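Long-range contacts in integral membrane indolylacetylinositol arabinosyltransferase EmbC (Mycolicibacterium smegmatis, PDB 7BVE), which probably transfers arabinose units to growing arabinan chains of the mycobacterial cell wall, as a membrane-embedded glycosyltransferase: residues A[88-97]-A[181-190]; A[341-352]-A[393-404]. One frame throughout, in Å; residues are numbered along the deposited sequence.

Interaction 1 (A[88-97]-A[181-190])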
loop_
_atom_site.group_PDB
_atom_site.type_symbol
_atom_site.label_atom_id
_atom_site.label_comp_id
_atom_site.label_asym_id
_atom_site.label_seq_id
_atom_site.Cartn_x
_atom_site.Cartn_y
_atom_site.Cartn_z
ATOM N N ARG A 88 -12.162 -8.447 -52.439
ATOM C CA ARG A 88 -10.721 -8.579 -52.279
ATOM C C ARG A 88 -10.129 -7.200 -52.034
ATOM O O ARG A 88 -10.000 -6.403 -52.964
ATOM C CB ARG A 88 -10.128 -9.214 -53.530
ATOM C CG ARG A 88 -10.649 -10.597 -53.790
ATOM C CD ARG A 88 -10.062 -11.190 -55.046
ATOM N NE ARG A 88 -10.637 -12.501 -55.320
ATOM C CZ ARG A 88 -10.156 -13.643 -54.844
ATOM N NH1 ARG A 88 -10.750 -14.787 -55.141
ATOM N NH2 ARG A 88 -9.081 -13.643 -54.069
ATOM N N SER A 89 -9.764 -6.909 -50.787
ATOM C CA SER A 89 -9.289 -5.570 -50.459
ATOM C C SER A 89 -7.766 -5.476 -50.462
ATOM O O SER A 89 -7.198 -4.652 -51.182
ATOM C CB SER A 89 -9.853 -5.122 -49.109
ATOM O OG SER A 89 -11.250 -4.924 -49.194
ATOM N N VAL A 90 -7.092 -6.305 -49.676
ATOM C CA VAL A 90 -5.657 -6.131 -49.496
ATOM C C VAL A 90 -4.900 -6.803 -50.632
ATOM O O VAL A 90 -5.280 -7.867 -51.132
ATOM C CB VAL A 90 -5.204 -6.639 -48.113
ATOM C CG1 VAL A 90 -5.913 -5.876 -47.023
ATOM C CG2 VAL A 90 -5.429 -8.115 -47.942
ATOM N N LEU A 91 -3.852 -6.129 -51.088
ATOM C CA LEU A 91 -2.899 -6.689 -52.030
ATOM C C LEU A 91 -1.778 -7.422 -51.323
ATOM O O LEU A 91 -1.284 -8.430 -51.838
ATOM C CB LEU A 91 -2.311 -5.570 -52.894
ATOM C CG LEU A 91 -1.279 -5.886 -53.972
ATOM C CD1 LEU A 91 -1.891 -6.707 -55.054
ATOM C CD2 LEU A 91 -0.723 -4.615 -54.543
ATOM N N LEU A 92 -1.399 -6.947 -50.141
ATOM C CA LEU A 92 -0.300 -7.484 -49.365
ATOM C C LEU A 92 -0.454 -6.956 -47.952
ATOM O O LEU A 92 -1.017 -5.883 -47.745
ATOM C CB LEU A 92 1.039 -7.075 -49.973
ATOM C CG LEU A 92 2.351 -7.709 -49.555
ATOM C CD1 LEU A 92 3.207 -7.738 -50.778
ATOM C CD2 LEU A 92 3.029 -6.909 -48.471
ATOM N N SER A 93 0.043 -7.715 -46.987
ATOM C CA SER A 93 -0.109 -7.368 -45.586
ATOM C C SER A 93 0.937 -8.125 -44.792
ATOM O O SER A 93 1.524 -9.089 -45.280
ATOM C CB SER A 93 -1.507 -7.706 -45.080
ATOM O OG SER A 93 -1.627 -7.427 -43.704
ATOM N N THR A 94 1.180 -7.670 -43.568
ATOM C CA THR A 94 1.942 -8.448 -42.609
ATOM C C THR A 94 1.104 -8.857 -41.411
ATOM O O THR A 94 1.621 -9.503 -40.499
ATOM C CB THR A 94 3.187 -7.687 -42.134
ATOM O OG1 THR A 94 2.805 -6.504 -41.434
ATOM C CG2 THR A 94 4.067 -7.315 -43.300
ATOM N N VAL A 95 -0.172 -8.483 -41.388
ATOM C CA VAL A 95 -1.131 -8.903 -40.365
ATOM C C VAL A 95 -2.438 -9.271 -41.046
ATOM O O VAL A 95 -2.728 -8.810 -42.157
ATOM C CB VAL A 95 -1.380 -7.784 -39.332
ATOM C CG1 VAL A 95 -0.180 -7.586 -38.437
ATOM C CG2 VAL A 95 -1.669 -6.506 -40.050
ATOM N N PRO A 96 -3.242 -10.137 -40.420
ATOM C CA PRO A 96 -4.557 -10.442 -41.003
ATOM C C PRO A 96 -5.487 -9.255 -40.816
ATOM O O PRO A 96 -5.604 -8.726 -39.712
ATOM C CB PRO A 96 -5.030 -11.657 -40.202
ATOM C CG PRO A 96 -3.841 -12.204 -39.600
ATOM C CD PRO A 96 -2.965 -11.044 -39.296
ATOM N N LYS A 97 -6.173 -8.856 -41.892
ATOM C CA LYS A 97 -6.996 -7.650 -41.871
ATOM C C LYS A 97 -8.219 -7.765 -40.967
ATOM O O LYS A 97 -8.823 -6.738 -40.642
ATOM C CB LYS A 97 -7.458 -7.309 -43.283
ATOM C CG LYS A 97 -8.428 -8.322 -43.852
ATOM C CD LYS A 97 -8.835 -7.986 -45.264
ATOM C CE LYS A 97 -9.814 -9.001 -45.809
ATOM N NZ LYS A 97 -10.170 -8.712 -47.220
ATOM N N PRO A 181 6.942 -2.136 -38.991
ATOM C CA PRO A 181 5.695 -2.867 -38.788
ATOM C C PRO A 181 5.919 -4.225 -38.143
ATOM O O PRO A 181 6.971 -4.847 -38.286
ATOM C CB PRO A 181 5.159 -3.020 -40.214
ATOM C CG PRO A 181 6.354 -3.026 -41.049
ATOM C CD PRO A 181 7.322 -2.096 -40.410
ATOM N N GLN A 182 4.901 -4.683 -37.422
ATOM C CA GLN A 182 4.925 -6.013 -36.835
ATOM C C GLN A 182 4.516 -7.057 -37.863
ATOM O O GLN A 182 3.565 -6.864 -38.621
ATOM C CB GLN A 182 4.016 -6.069 -35.611
ATOM C CG GLN A 182 3.942 -7.428 -34.959
ATOM C CD GLN A 182 3.210 -7.429 -33.649
ATOM O OE1 GLN A 182 2.788 -6.391 -33.162
ATOM N NE2 GLN A 182 3.044 -8.605 -33.071
ATOM N N ILE A 183 5.252 -8.166 -37.896
ATOM C CA ILE A 183 5.057 -9.227 -38.875
ATOM C C ILE A 183 4.599 -10.479 -38.149
ATOM O O ILE A 183 5.245 -10.916 -37.194
ATOM C CB ILE A 183 6.346 -9.493 -39.664
ATOM C CG1 ILE A 183 6.750 -8.249 -40.440
ATOM C CG2 ILE A 183 6.159 -10.629 -40.609
ATOM C CD1 ILE A 183 8.097 -8.343 -41.050
ATOM N N VAL A 184 3.463 -11.033 -38.578
ATOM C CA VAL A 184 2.980 -12.323 -38.094
ATOM C C VAL A 184 2.778 -13.243 -39.290
ATOM O O VAL A 184 2.145 -14.295 -39.179
ATOM C CB VAL A 184 1.681 -12.198 -37.274
ATOM C CG1 VAL A 184 1.900 -11.386 -36.033
ATOM C CG2 VAL A 184 0.594 -11.590 -38.091
ATOM N N GLY A 185 3.326 -12.863 -40.434
ATOM C CA GLY A 185 3.174 -13.637 -41.647
ATOM C C GLY A 185 3.022 -12.694 -42.810
ATOM O O GLY A 185 3.114 -11.491 -42.606
ATOM N N VAL A 186 2.817 -13.187 -44.024
ATOM C CA VAL A 186 2.573 -12.329 -45.178
ATOM C C VAL A 186 1.291 -12.810 -45.832
ATOM O O VAL A 186 1.262 -13.897 -46.416
ATOM C CB VAL A 186 3.734 -12.338 -46.175
ATOM C CG1 VAL A 186 3.393 -11.497 -47.382
ATOM C CG2 VAL A 186 5.003 -11.821 -45.536
ATOM N N PHE A 187 0.239 -12.006 -45.746
ATOM C CA PHE A 187 -1.098 -12.399 -46.156
ATOM C C PHE A 187 -1.520 -11.600 -47.380
ATOM O O PHE A 187 -1.010 -10.511 -47.635
ATOM C CB PHE A 187 -2.086 -12.180 -45.018
ATOM C CG PHE A 187 -1.703 -12.876 -43.762
ATOM C CD1 PHE A 187 -1.856 -14.231 -43.620
ATOM C CD2 PHE A 187 -1.195 -12.160 -42.703
ATOM C CE1 PHE A 187 -1.487 -14.863 -42.468
ATOM C CE2 PHE A 187 -0.834 -12.786 -41.551
ATOM C CZ PHE A 187 -0.981 -14.129 -41.428
ATOM N N THR A 188 -2.460 -12.149 -48.141
ATOM C CA THR A 188 -2.910 -11.517 -49.376
ATOM C C THR A 188 -4.331 -11.973 -49.674
ATOM O O THR A 188 -4.886 -12.828 -48.979
ATOM C CB THR A 188 -1.980 -11.854 -50.535
ATOM O OG1 THR A 188 -2.408 -11.144 -51.700
ATOM C CG2 THR A 188 -2.022 -13.322 -50.823
ATOM N N ASP A 189 -4.924 -11.388 -50.718
ATOM C CA ASP A 189 -6.257 -11.772 -51.173
ATOM C C ASP A 189 -6.310 -12.111 -52.653
ATOM O O ASP A 189 -7.387 -12.035 -53.246
ATOM C CB ASP A 189 -7.297 -10.680 -50.898
ATOM C CG ASP A 189 -7.677 -10.586 -49.444
ATOM O OD1 ASP A 189 -7.470 -11.568 -48.710
ATOM O OD2 ASP A 189 -8.239 -9.550 -49.039
ATOM N N LEU A 190 -5.195 -12.467 -53.271
ATOM C CA LEU A 190 -5.210 -12.875 -54.665
ATOM C C LEU A 190 -4.962 -14.375 -54.765
ATOM O O LEU A 190 -4.650 -15.043 -53.779
ATOM C CB LEU A 190 -4.168 -12.095 -55.459
ATOM C CG LEU A 190 -4.341 -10.582 -55.471
ATOM C CD1 LEU A 190 -3.242 -9.952 -56.278
ATOM C CD2 LEU A 190 -5.684 -10.211 -56.025
#
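Thr94 and Phe187 carry the tightly packed half of this contact, where almost every residue is buried. The hydroxyl OG1 of Thr94 lies 2.9 Å from Gln182 O and donates to it, 32° off the carbonyl plane; the side chain's chi1 of 64° sets OG1 between the backbone N and carbonyl carbon, while CG2 packs against Ile183 CG1. Leu107 N donates to the same OG1, so this buried hydroxyl both gives and receives a bond, a role threonine fills while adding a methyl to the core. The next link is between backbones: Val184 N reaches Thr94 O at 3.1 Å with a nearly straight N-H...O angle of 173°. Phe187 brings the CD2-CE2 side of its ring obliquely against Pro96, CE2 lying 3.6 Å from Pro96 CD, and Val184 CG2 meets the ring edge in its plane; two apolar rings suit this buried spot, and Tyr1047 stands perpendicular to Phe187. Both segments belong to the concanavalin-like domain: 88-97 contains edge strand 90-93 of a four-stranded antiparallel sheet, and the irregular chain 181-190 lies along it, with Thr188 OG1 donating to Leu91 O at 2.9 Å from above the carbonyl plane. Toward Arg88, Asp189 and Lys97 the contact becomes partly exposed and polar. Here the extended chain of Lys97 brings NZ to the syn side of Asp189 OD2, 2.8 Å away, in a salt bridge between side chains arriving from opposite directions. The long, extended side chain of Arg88 passes by that carboxylate, its NH2 donating instead to the backbone Asp189 O.

Interaction 2 (A[341-352]-A[393-404])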
loop_
_atom_site.group_PDB
_atom_site.type_symbol
_atom_site.label_atom_id
_atom_site.label_comp_id
_atom_site.label_asym_id
_atom_site.label_seq_id
_atom_site.Cartn_x
_atom_site.Cartn_y
_atom_site.Cartn_z
ATOM N N CYS A 341 21.342 -28.815 3.533
ATOM C CA CYS A 341 21.384 -27.570 4.285
ATOM C C CYS A 341 21.230 -27.818 5.781
ATOM O O CYS A 341 21.974 -27.252 6.588
ATOM C CB CYS A 341 20.297 -26.636 3.752
ATOM S SG CYS A 341 20.282 -24.978 4.391
ATOM N N TRP A 342 20.319 -28.714 6.173
ATOM C CA TRP A 342 20.195 -29.013 7.603
ATOM C C TRP A 342 21.375 -29.819 8.144
ATOM O O TRP A 342 21.775 -29.637 9.297
ATOM C CB TRP A 342 18.887 -29.738 7.891
ATOM C CG TRP A 342 18.821 -30.308 9.284
ATOM C CD1 TRP A 342 18.852 -31.629 9.604
ATOM C CD2 TRP A 342 18.792 -29.596 10.530
ATOM N NE1 TRP A 342 18.813 -31.783 10.965
ATOM C CE2 TRP A 342 18.770 -30.554 11.558
ATOM C CE3 TRP A 342 18.754 -28.243 10.880
ATOM C CZ2 TRP A 342 18.730 -30.207 12.899
ATOM C CZ3 TRP A 342 18.722 -27.905 12.210
ATOM C CH2 TRP A 342 18.685 -28.880 13.205
ATOM N N TRP A 343 21.959 -30.702 7.338
ATOM C CA TRP A 343 23.106 -31.458 7.836
ATOM C C TRP A 343 24.356 -30.577 7.936
ATOM O O TRP A 343 25.179 -30.757 8.844
ATOM C CB TRP A 343 23.289 -32.706 6.965
ATOM C CG TRP A 343 22.252 -33.775 7.335
ATOM C CD1 TRP A 343 20.895 -33.753 7.083
ATOM C CD2 TRP A 343 22.503 -35.031 7.961
ATOM N NE1 TRP A 343 20.292 -34.876 7.561
ATOM C CE2 TRP A 343 21.251 -35.688 8.100
ATOM C CE3 TRP A 343 23.661 -35.663 8.439
ATOM C CZ2 TRP A 343 21.131 -36.928 8.674
ATOM C CZ3 TRP A 343 23.525 -36.893 8.999
ATOM C CH2 TRP A 343 22.269 -37.514 9.112
ATOM N N VAL A 344 24.460 -29.554 7.082
ATOM C CA VAL A 344 25.515 -28.551 7.220
ATOM C C VAL A 344 25.285 -27.679 8.452
ATOM O O VAL A 344 26.232 -27.362 9.176
ATOM C CB VAL A 344 25.631 -27.720 5.923
ATOM C CG1 VAL A 344 26.442 -26.471 6.115
ATOM C CG2 VAL A 344 26.309 -28.529 4.852
ATOM N N ILE A 345 24.030 -27.312 8.739
ATOM C CA ILE A 345 23.742 -26.504 9.932
ATOM C C ILE A 345 24.052 -27.276 11.211
ATOM O O ILE A 345 24.730 -26.774 12.110
ATOM C CB ILE A 345 22.283 -26.010 9.924
ATOM C CG1 ILE A 345 22.079 -24.899 8.904
ATOM C CG2 ILE A 345 21.845 -25.530 11.289
ATOM C CD1 ILE A 345 20.644 -24.514 8.739
ATOM N N SER A 346 23.579 -28.510 11.311
ATOM C CA SER A 346 23.719 -29.237 12.562
ATOM C C SER A 346 25.093 -29.863 12.764
ATOM O O SER A 346 25.454 -30.135 13.910
ATOM C CB SER A 346 22.650 -30.318 12.655
ATOM O OG SER A 346 22.826 -31.300 11.658
ATOM N N ARG A 347 25.869 -30.113 11.704
ATOM C CA ARG A 347 27.170 -30.746 11.880
ATOM C C ARG A 347 28.354 -29.803 11.777
ATOM O O ARG A 347 29.444 -30.168 12.219
ATOM C CB ARG A 347 27.378 -31.870 10.859
ATOM C CG ARG A 347 27.017 -33.253 11.335
ATOM C CD ARG A 347 25.535 -33.448 11.434
ATOM N NE ARG A 347 25.201 -34.836 11.735
ATOM C CZ ARG A 347 23.987 -35.247 12.024
ATOM N NH1 ARG A 347 22.977 -34.393 12.042
ATOM N NH2 ARG A 347 23.764 -36.521 12.286
ATOM N N GLU A 348 28.185 -28.620 11.207
ATOM C CA GLU A 348 29.304 -27.720 10.985
ATOM C C GLU A 348 29.158 -26.399 11.718
ATOM O O GLU A 348 30.149 -25.873 12.227
ATOM C CB GLU A 348 29.481 -27.497 9.474
ATOM C CG GLU A 348 30.551 -26.496 9.058
ATOM C CD GLU A 348 31.974 -26.908 9.388
ATOM O OE1 GLU A 348 32.252 -28.118 9.466
ATOM O OE2 GLU A 348 32.821 -26.006 9.566
ATOM N N VAL A 349 27.950 -25.856 11.829
ATOM C CA VAL A 349 27.800 -24.513 12.379
ATOM C C VAL A 349 27.627 -24.548 13.892
ATOM O O VAL A 349 28.318 -23.826 14.619
ATOM C CB VAL A 349 26.633 -23.783 11.699
ATOM C CG1 VAL A 349 26.422 -22.441 12.338
ATOM C CG2 VAL A 349 26.902 -23.628 10.220
ATOM N N ILE A 350 26.691 -25.351 14.387
ATOM C CA ILE A 350 26.374 -25.406 15.818
ATOM C C ILE A 350 27.543 -25.909 16.676
ATOM O O ILE A 350 27.809 -25.281 17.709
ATOM C CB ILE A 350 25.070 -26.196 16.058
ATOM C CG1 ILE A 350 23.870 -25.382 15.588
ATOM C CG2 ILE A 350 24.875 -26.566 17.500
ATOM C CD1 ILE A 350 22.571 -26.125 15.646
ATOM N N PRO A 351 28.316 -26.949 16.319
ATOM C CA PRO A 351 29.535 -27.215 17.101
ATOM C C PRO A 351 30.646 -26.197 16.917
ATOM O O PRO A 351 31.619 -26.242 17.673
ATOM C CB PRO A 351 29.974 -28.598 16.616
ATOM C CG PRO A 351 29.375 -28.760 15.343
ATOM C CD PRO A 351 28.064 -28.086 15.415
ATOM N N ARG A 352 30.543 -25.288 15.956
ATOM C CA ARG A 352 31.499 -24.202 15.807
ATOM C C ARG A 352 31.150 -22.997 16.662
ATOM O O ARG A 352 32.054 -22.324 17.163
ATOM C CB ARG A 352 31.583 -23.785 14.335
ATOM C CG ARG A 352 32.566 -22.697 14.009
ATOM C CD ARG A 352 33.978 -23.154 14.252
ATOM N NE ARG A 352 34.934 -22.103 13.932
ATOM C CZ ARG A 352 36.212 -22.134 14.278
ATOM N NH1 ARG A 352 36.686 -23.164 14.961
ATOM N NH2 ARG A 352 37.013 -21.132 13.950
ATOM N N LEU A 393 25.580 -20.509 3.096
ATOM C CA LEU A 393 26.136 -21.364 4.148
ATOM C C LEU A 393 27.506 -21.917 3.789
ATOM O O LEU A 393 28.411 -21.922 4.626
ATOM C CB LEU A 393 25.208 -22.519 4.478
ATOM C CG LEU A 393 24.076 -22.246 5.433
ATOM C CD1 LEU A 393 23.380 -23.537 5.603
ATOM C CD2 LEU A 393 24.656 -21.788 6.741
ATOM N N LEU A 394 27.681 -22.398 2.559
ATOM C CA LEU A 394 28.973 -22.967 2.195
ATOM C C LEU A 394 30.055 -21.903 2.070
ATOM O O LEU A 394 31.225 -22.185 2.349
ATOM C CB LEU A 394 28.857 -23.763 0.904
ATOM C CG LEU A 394 28.038 -25.043 1.000
ATOM C CD1 LEU A 394 27.932 -25.689 -0.357
ATOM C CD2 LEU A 394 28.657 -25.986 1.995
ATOM N N THR A 395 29.684 -20.671 1.709
ATOM C CA THR A 395 30.645 -19.573 1.700
ATOM C C THR A 395 31.126 -19.252 3.107
ATOM O O THR A 395 32.334 -19.132 3.347
ATOM C CB THR A 395 30.021 -18.337 1.057
ATOM O OG1 THR A 395 29.567 -18.663 -0.258
ATOM C CG2 THR A 395 31.034 -17.239 0.941
ATOM N N TRP A 396 30.192 -19.138 4.063
ATOM C CA TRP A 396 30.584 -18.855 5.443
ATOM C C TRP A 396 31.381 -20.000 6.053
ATOM O O TRP A 396 32.324 -19.764 6.810
ATOM C CB TRP A 396 29.357 -18.578 6.303
ATOM C CG TRP A 396 29.705 -18.195 7.716
ATOM C CD1 TRP A 396 30.230 -17.020 8.136
ATOM C CD2 TRP A 396 29.608 -19.020 8.881
ATOM N NE1 TRP A 396 30.429 -17.034 9.486
ATOM C CE2 TRP A 396 30.063 -18.257 9.970
ATOM C CE3 TRP A 396 29.178 -20.326 9.108
ATOM C CZ2 TRP A 396 30.090 -18.751 11.262
ATOM C CZ3 TRP A 396 29.221 -20.817 10.388
ATOM C CH2 TRP A 396 29.673 -20.035 11.451
ATOM N N CYS A 397 31.048 -21.244 5.706
ATOM C CA CYS A 397 31.769 -22.381 6.271
ATOM C C CYS A 397 33.177 -22.494 5.706
ATOM O O CYS A 397 34.116 -22.811 6.444
ATOM C CB CYS A 397 30.992 -23.671 6.036
ATOM S SG CYS A 397 29.463 -23.792 6.970
ATOM N N SER A 398 33.357 -22.199 4.414
ATOM C CA SER A 398 34.696 -22.230 3.834
ATOM C C SER A 398 35.572 -21.118 4.393
ATOM O O SER A 398 36.753 -21.344 4.690
ATOM C CB SER A 398 34.614 -22.116 2.318
ATOM O OG SER A 398 33.916 -23.207 1.760
ATOM N N VAL A 399 35.013 -19.912 4.543
ATOM C CA VAL A 399 35.763 -18.805 5.134
ATOM C C VAL A 399 36.124 -19.110 6.581
ATOM O O VAL A 399 37.262 -18.892 7.005
ATOM C CB VAL A 399 34.960 -17.500 5.016
ATOM C CG1 VAL A 399 35.590 -16.400 5.825
ATOM C CG2 VAL A 399 34.898 -17.076 3.593
ATOM N N GLU A 400 35.183 -19.675 7.339
ATOM C CA GLU A 400 35.416 -19.973 8.746
ATOM C C GLU A 400 36.454 -21.074 8.921
ATOM O O GLU A 400 37.186 -21.098 9.913
ATOM C CB GLU A 400 34.089 -20.364 9.391
ATOM C CG GLU A 400 34.147 -20.549 10.873
ATOM C CD GLU A 400 34.367 -19.249 11.600
ATOM O OE1 GLU A 400 33.881 -18.204 11.120
ATOM O OE2 GLU A 400 35.055 -19.268 12.638
ATOM N N ARG A 401 36.547 -21.984 7.956
ATOM C CA ARG A 401 37.599 -22.991 8.000
ATOM C C ARG A 401 38.938 -22.419 7.554
ATOM O O ARG A 401 39.992 -22.918 7.957
ATOM C CB ARG A 401 37.178 -24.176 7.140
ATOM C CG ARG A 401 38.044 -25.394 7.209
ATOM C CD ARG A 401 37.340 -26.494 6.479
ATOM N NE ARG A 401 36.128 -26.878 7.194
ATOM C CZ ARG A 401 36.085 -27.838 8.107
ATOM N NH1 ARG A 401 34.952 -28.125 8.724
ATOM N NH2 ARG A 401 37.175 -28.528 8.383
ATOM N N GLY A 402 38.925 -21.373 6.730
ATOM C CA GLY A 402 40.179 -20.746 6.345
ATOM C C GLY A 402 40.813 -19.943 7.466
ATOM O O GLY A 402 42.034 -19.807 7.526
ATOM N N VAL A 403 39.994 -19.400 8.364
ATOM C CA VAL A 403 40.506 -18.602 9.476
ATOM C C VAL A 403 41.173 -19.498 10.509
ATOM O O VAL A 403 42.243 -19.180 11.039
ATOM C CB VAL A 403 39.367 -17.783 10.102
ATOM C CG1 VAL A 403 39.851 -16.995 11.285
ATOM C CG2 VAL A 403 38.784 -16.873 9.090
ATOM N N ALA A 404 40.547 -20.638 10.802
ATOM C CA ALA A 404 41.015 -21.528 11.857
ATOM C C ALA A 404 42.342 -22.178 11.494
ATOM O O ALA A 404 43.328 -22.054 12.223
ATOM C CB ALA A 404 39.955 -22.590 12.133
#
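Two neighbouring helices of the GT-C-type membrane region, 332-349 and 385-405, pack here side by side, running in roughly the same direction with an angle of 25° between the short segments and 11.2 Å between their axes. One end of the contact is apolar. Leu393 CD1 touches both Cys341 SG, 3.6 Å away, and Ile345 CG1, whose side chain Leu393 crosses at about a right angle; Phe371 of helix 361-378 covers Cys341 and Ile345 from outside the pair. Farther along, the small side chain of Cys397 fits against its neighbours, SG touching Glu348 CG at 3.6 Å and Val344 CG1. Val349 presses CG2 on the edge of the Trp396 indole, 3.6 Å from CZ3, and this large ring also spans to helix 548-564. Toward the C-terminal end of both segments the contact also becomes ionic. Glu348, its chain bent at chi2 (66°), brings OE1 within 2.8 Å of Arg401 NH1, a salt bridge whose hydrogen bond is weak because the N-H points well off the oxygen. Arg352, which follows the regular helix, grips Glu400 side-on: NE at 3.1 Å and NH2 at 3.0 Å both donate to Glu400 OE2, which lies in the guanidinium plane, although the carboxylate itself is turned 55° from that plane. Arg553 pairs with Glu400 OE1, and an acidic side chain of another protein's chain binds Arg352 NH2. Each partner of the Arg352-Glu400 pair thus has a second opposite charge, which would probably keep both ionised, while Glu348 may help orient Arg401, a residue of the observed phosphopantetheine pocket.

How the interactions relate
Interaction 1 closes before interaction 2 opens along the chain, and the two share no helix, strand or sheet. The first joins an edge strand to a loop within the concanavalin-like domain; the second joins helices 332-349 and 385-405 of the GT-C-type membrane region. Their centres lie 64 Å apart, on opposite sides of the chain's centre, and about 43 Å separates the nearest atoms. The first contact belongs to a beta-rich domain that also packs on the C-terminal part of the chain, the second to the helical membrane body. Of the two, only interaction 2 includes a residue of the phosphopantetheine pocket.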